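PDB 4ZXA: hydroquinone dioxygenase small subunit, which pairs as a cupin-type small subunit with the large subunit to form hydroquinone 1,2-dioxygenase, an iron(II)-dependent enzyme that opens the hydroquinone ring. Local coordinates for the interface of chains A and B. Numbering follows the deposited sequence. Chains: chain A, Hydroquinone dioxygenase small subunit; chain B, Hydroquinone dioxygenase large subunit.

Contact 1: the interface of chains A and B. Residues chain A 26-28, 35; chain B 275, 284-285, 287.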
# COMPACT_ATOMS: atom_id res chain seq x y z
N GLU A 26 -10.61 -8.04 19.80
CA GLU A 26 -9.44 -7.54 20.53
C GLU A 26 -9.56 -6.03 20.76
O GLU A 26 -9.45 -5.24 19.82
CB GLU A 26 -8.16 -7.87 19.75
CG GLU A 26 -6.88 -7.28 20.34
CD GLU A 26 -5.72 -7.26 19.34
OE1 GLU A 26 -5.61 -8.21 18.52
OE2 GLU A 26 -4.93 -6.28 19.37
N ILE A 27 -9.79 -5.63 22.01
CA ILE A 27 -9.94 -4.23 22.35
C ILE A 27 -8.60 -3.55 22.57
O ILE A 27 -7.77 -4.03 23.34
CB ILE A 27 -10.76 -4.08 23.63
CG1 ILE A 27 -12.17 -4.62 23.41
CG2 ILE A 27 -10.77 -2.63 24.09
CD1 ILE A 27 -12.98 -3.82 22.40
N ILE A 28 -8.38 -2.43 21.89
CA ILE A 28 -7.25 -1.55 22.18
C ILE A 28 -7.74 -0.43 23.09
O ILE A 28 -7.07 -0.06 24.05
CB ILE A 28 -6.65 -0.90 20.91
CG1 ILE A 28 -6.37 -1.94 19.82
CG2 ILE A 28 -5.40 -0.07 21.26
CD1 ILE A 28 -5.53 -3.10 20.27
N TYR A 35 -19.83 -3.74 20.21
CA TYR A 35 -19.86 -4.47 18.94
C TYR A 35 -20.91 -5.58 18.87
O TYR A 35 -20.95 -6.33 17.89
CB TYR A 35 -18.47 -5.05 18.61
CG TYR A 35 -17.41 -3.97 18.53
CD1 TYR A 35 -17.23 -3.25 17.37
CD2 TYR A 35 -16.63 -3.65 19.63
CE1 TYR A 35 -16.27 -2.24 17.30
CE2 TYR A 35 -15.67 -2.64 19.58
CZ TYR A 35 -15.50 -1.94 18.41
OH TYR A 35 -14.56 -0.95 18.32
N VAL B 275 -10.11 -1.58 13.40
CA VAL B 275 -11.13 -0.61 13.75
C VAL B 275 -10.55 0.54 14.53
O VAL B 275 -9.93 0.34 15.57
CB VAL B 275 -12.27 -1.25 14.55
CG1 VAL B 275 -13.31 -0.19 14.92
CG2 VAL B 275 -12.89 -2.39 13.74
N ARG B 284 -9.09 1.31 18.08
CA ARG B 284 -10.13 0.94 19.03
C ARG B 284 -10.16 -0.58 19.22
O ARG B 284 -10.26 -1.08 20.34
CB ARG B 284 -11.48 1.45 18.57
CG ARG B 284 -11.56 2.96 18.55
CD ARG B 284 -11.64 3.52 19.96
NE ARG B 284 -13.01 3.91 20.30
CZ ARG B 284 -13.62 4.99 19.80
NH1 ARG B 284 -12.97 5.77 18.94
NH2 ARG B 284 -14.87 5.28 20.14
N ALA B 285 -10.05 -1.31 18.12
CA ALA B 285 -10.16 -2.75 18.19
C ALA B 285 -9.62 -3.43 16.95
O ALA B 285 -9.51 -2.82 15.88
CB ALA B 285 -11.63 -3.14 18.44
N ILE B 287 -10.77 -6.83 15.08
CA ILE B 287 -11.80 -7.86 15.10
C ILE B 287 -11.57 -8.96 14.06
O ILE B 287 -11.50 -8.69 12.86
CB ILE B 287 -13.20 -7.24 14.91
CG1 ILE B 287 -13.46 -6.16 15.95
CG2 ILE B 287 -14.29 -8.31 14.98
CD1 ILE B 287 -14.89 -5.70 15.96
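The phenol ring of A:Tyr35 lies over the side chain of B:Ile287, whose end methyl CD1 rests on one ring face, 3.6 Å above the plane and displaced toward the rim. The nearest ring atom is CD1 of A:Tyr35, 3.7 Å from CD1 of B:Ile287, and the two side chains run at a slant to each other. B:Ile287 reaches the ring through its longer branch, extended at chi2 (-170°), which carries the end methyl away from its own strand. The phenol hydroxyl OH of A:Tyr35 points among aliphatic groups: CB of B:Ala285 lies 3.7 Å from it, and CG1 of B:Val275, arriving from the opposite direction, is equally near. The small methyl of B:Ala285 thus sits between the hydroxyl and the main chain of A:Glu26. Backbone pairing fixes the other flank. The amide N of A:Ile28 donates to O of B:Arg284 at 2.8 Å. A:Ile27 and B:Ala285 form an antiparallel bridge. The patch therefore joins strand 24-27 of the small subunit to the beginning of strand 283-290 of the large subunit, while the tyrosine comes from the short 3-10 helix 32-35.

Contact 2: the interface of chains A and B. Residues chain A 35-37; chain B 287, 289, 294-295.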
# COMPACT_ATOMS: atom_id res chain seq x y z
N TYR A 35 -19.83 -3.74 20.21
CA TYR A 35 -19.86 -4.47 18.94
C TYR A 35 -20.91 -5.58 18.87
O TYR A 35 -20.95 -6.33 17.89
CB TYR A 35 -18.47 -5.05 18.61
CG TYR A 35 -17.41 -3.97 18.53
CD1 TYR A 35 -17.23 -3.25 17.37
CD2 TYR A 35 -16.63 -3.65 19.63
CE1 TYR A 35 -16.27 -2.24 17.30
CE2 TYR A 35 -15.67 -2.64 19.58
CZ TYR A 35 -15.50 -1.94 18.41
OH TYR A 35 -14.56 -0.95 18.32
N ALA A 36 -21.75 -5.68 19.89
CA ALA A 36 -22.79 -6.71 19.94
C ALA A 36 -22.34 -8.02 19.28
O ALA A 36 -22.99 -8.54 18.38
CB ALA A 36 -24.09 -6.20 19.30
N PHE A 37 -21.21 -8.54 19.73
CA PHE A 37 -20.51 -9.62 19.04
C PHE A 37 -20.94 -11.01 19.51
O PHE A 37 -20.62 -11.42 20.62
CB PHE A 37 -19.01 -9.46 19.26
CG PHE A 37 -18.17 -10.25 18.30
CD1 PHE A 37 -17.76 -9.69 17.10
CD2 PHE A 37 -17.78 -11.55 18.60
CE1 PHE A 37 -16.98 -10.41 16.20
CE2 PHE A 37 -17.00 -12.29 17.71
CZ PHE A 37 -16.60 -11.71 16.51
N ILE B 287 -10.77 -6.83 15.08
CA ILE B 287 -11.80 -7.86 15.10
C ILE B 287 -11.57 -8.96 14.06
O ILE B 287 -11.50 -8.69 12.86
CB ILE B 287 -13.20 -7.24 14.91
CG1 ILE B 287 -13.46 -6.16 15.95
CG2 ILE B 287 -14.29 -8.31 14.98
CD1 ILE B 287 -14.89 -5.70 15.96
N MET B 289 -13.28 -12.08 12.37
CA MET B 289 -14.61 -12.66 12.23
C MET B 289 -14.53 -14.01 11.55
O MET B 289 -14.08 -14.13 10.41
CB MET B 289 -15.57 -11.71 11.50
CG MET B 289 -15.94 -10.45 12.30
SD MET B 289 -17.37 -9.51 11.67
CE MET B 289 -18.75 -10.60 12.04
N VAL B 294 -21.25 -12.64 14.22
CA VAL B 294 -22.13 -11.49 14.03
C VAL B 294 -21.54 -10.28 14.75
O VAL B 294 -21.24 -10.33 15.94
CB VAL B 294 -23.51 -11.75 14.62
CG1 VAL B 294 -24.35 -10.49 14.50
CG2 VAL B 294 -24.17 -12.91 13.93
N CYS B 295 -21.39 -9.18 14.03
CA CYS B 295 -20.74 -8.01 14.60
C CYS B 295 -21.43 -6.74 14.12
O CYS B 295 -21.81 -6.61 12.95
CB CYS B 295 -19.26 -8.00 14.21
SG CYS B 295 -18.29 -6.64 14.93
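A:Phe37 packs its ring against B:Ile287 and B:Cys295, and most of the contact is apolar. The ring atom CE1 of A:Phe37 touches the branch methyl CG2 of B:Ile287 at 3.6 Å, the two side chains running antiparallel alongside each other. This leaves the other branch of the isoleucine for A:Tyr35, so the forked side chain serves both aromatic residues. On the same ring, CD1 of A:Phe37 lies 3.7 Å from CB of B:Cys295. CG of B:Met289 adds a looser contact to CE1 of A:Phe37 at 4.0 Å. CG of A:Phe37 stands opposite the backbone N (chi1 -163°), which sends the ring away from its own loop and toward the large subunit.

Sulfur contacts form a second group. SG of B:Cys295 meets the phenylalanine at its edge, in the plane of the ring, 3.8 Å from CD1 of A:Phe37. The same SG lies 4.0 Å from CB of A:Tyr35, and thereby bridges the two aromatic side chains.

Main-chain packing makes up the rest: O of B:Val294 lies 3.3 Å from CA of A:Phe37, a close main-chain approach. In the fold, the loop following 3-10 helix 32-35 of the small subunit lays its phenylalanine across neighbouring strands 283-290 and 293-297 of the large subunit.

Contact 3: the interface of chains A and B. Residues chain A 22-23, 38-40; chain B 291-293.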
# COMPACT_ATOMS: atom_id res chain seq x y z
N LYS A 22 -15.74 -19.43 17.61
CA LYS A 22 -16.09 -18.02 17.66
C LYS A 22 -14.88 -17.16 17.37
O LYS A 22 -13.76 -17.50 17.76
CB LYS A 22 -16.69 -17.63 19.01
CG LYS A 22 -17.07 -16.16 19.09
CD LYS A 22 -18.19 -15.92 20.09
CE LYS A 22 -17.70 -16.14 21.50
NZ LYS A 22 -18.80 -16.05 22.49
N GLY A 23 -15.10 -16.05 16.68
CA GLY A 23 -14.02 -15.12 16.42
C GLY A 23 -13.62 -14.44 17.70
O GLY A 23 -13.93 -14.91 18.78
N SER A 38 -21.68 -11.73 18.67
CA SER A 38 -22.04 -13.10 18.99
C SER A 38 -21.70 -14.05 17.84
O SER A 38 -21.07 -13.65 16.87
CB SER A 38 -23.53 -13.20 19.33
OG SER A 38 -24.32 -13.05 18.17
N ASN A 39 -22.11 -15.31 17.96
CA ASN A 39 -21.89 -16.29 16.91
C ASN A 39 -23.12 -17.19 16.80
O ASN A 39 -23.55 -17.77 17.79
CB ASN A 39 -20.65 -17.12 17.23
CG ASN A 39 -20.39 -18.20 16.21
OD1 ASN A 39 -21.14 -19.17 16.13
ND2 ASN A 39 -19.32 -18.04 15.44
N ILE A 40 -23.68 -17.29 15.60
CA ILE A 40 -25.00 -17.91 15.44
C ILE A 40 -25.00 -19.38 15.87
O ILE A 40 -26.04 -19.95 16.24
CB ILE A 40 -25.55 -17.78 14.00
CG1 ILE A 40 -24.62 -18.45 12.99
CG2 ILE A 40 -25.77 -16.33 13.61
CD1 ILE A 40 -25.26 -18.63 11.63
N ALA B 291 -16.43 -17.98 10.72
CA ALA B 291 -17.70 -18.48 10.21
C ALA B 291 -18.76 -18.49 11.31
O ALA B 291 -18.56 -19.08 12.39
CB ALA B 291 -17.53 -19.88 9.61
N GLY B 292 -19.89 -17.83 11.04
CA GLY B 292 -20.96 -17.71 12.02
C GLY B 292 -20.93 -16.47 12.90
O GLY B 292 -21.90 -16.18 13.58
N ASP B 293 -19.84 -15.71 12.89
CA ASP B 293 -19.78 -14.49 13.70
C ASP B 293 -20.72 -13.36 13.23
O ASP B 293 -20.97 -13.17 12.03
CB ASP B 293 -18.36 -13.97 13.82
CG ASP B 293 -17.46 -14.90 14.62
OD1 ASP B 293 -17.99 -15.78 15.34
OD2 ASP B 293 -16.22 -14.74 14.54
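Loop residues A:Lys22 and A:Gly23, the short strand 38-39 and the first turn of helix 40-45 of the small subunit meet the turn B:Ala291-B:Gly292 and the start of strand 293-297 of the large subunit. A:Asn39 and B:Asp293 pair as an antiparallel bridge, and their side chains also bond. The amide ND2 of A:Asn39 gives a hydrogen bond to carboxylate OD1 of B:Asp293 at 2.6 Å, nearly straight (164° at H). It arrives on the anti side of that oxygen, tilted out of the carboxylate plane, and the amide and carboxylate planes stand 80° apart. The other oxygen, OD2 of B:Asp293, accepts the backbone N of A:Gly23 at 2.8 Å on its syn side, a strongly bent bond; the same N makes a weak bond to OD1. Without this carboxylate, as with an alanine here, the side-chain amide of A:Asn39 and N of A:Gly23 would probably lose their shared acceptor and the loop would be less firmly tied. Next to the carboxylate, N of A:Ile40 donates to O of B:Gly292 at 2.9 Å, anchoring the first residue of helix 40-45. One carboxylate thus joins two separate small-subunit segments to the large subunit, a polar clasp that likely steadies the pairing of small and large subunit in PnpCD.

The three contacts follow one stretch of the small subunit along a sheet region of the large subunit. Contact 1 and contact 2 are about 10 Å apart between the centres of their C-alpha atoms and share A:Tyr35 and B:Ile287. Contact 2 and contact 3 are about 8 Å apart and both use strand 293-297 of chain B, while contact 1 and contact 3 are about 16 Å apart. Apolar packing in the middle is thus flanked by antiparallel pairing in contacts 1 and 3, an arrangement likely to fix the register of the two subunits within the deposited two-plus-two assembly.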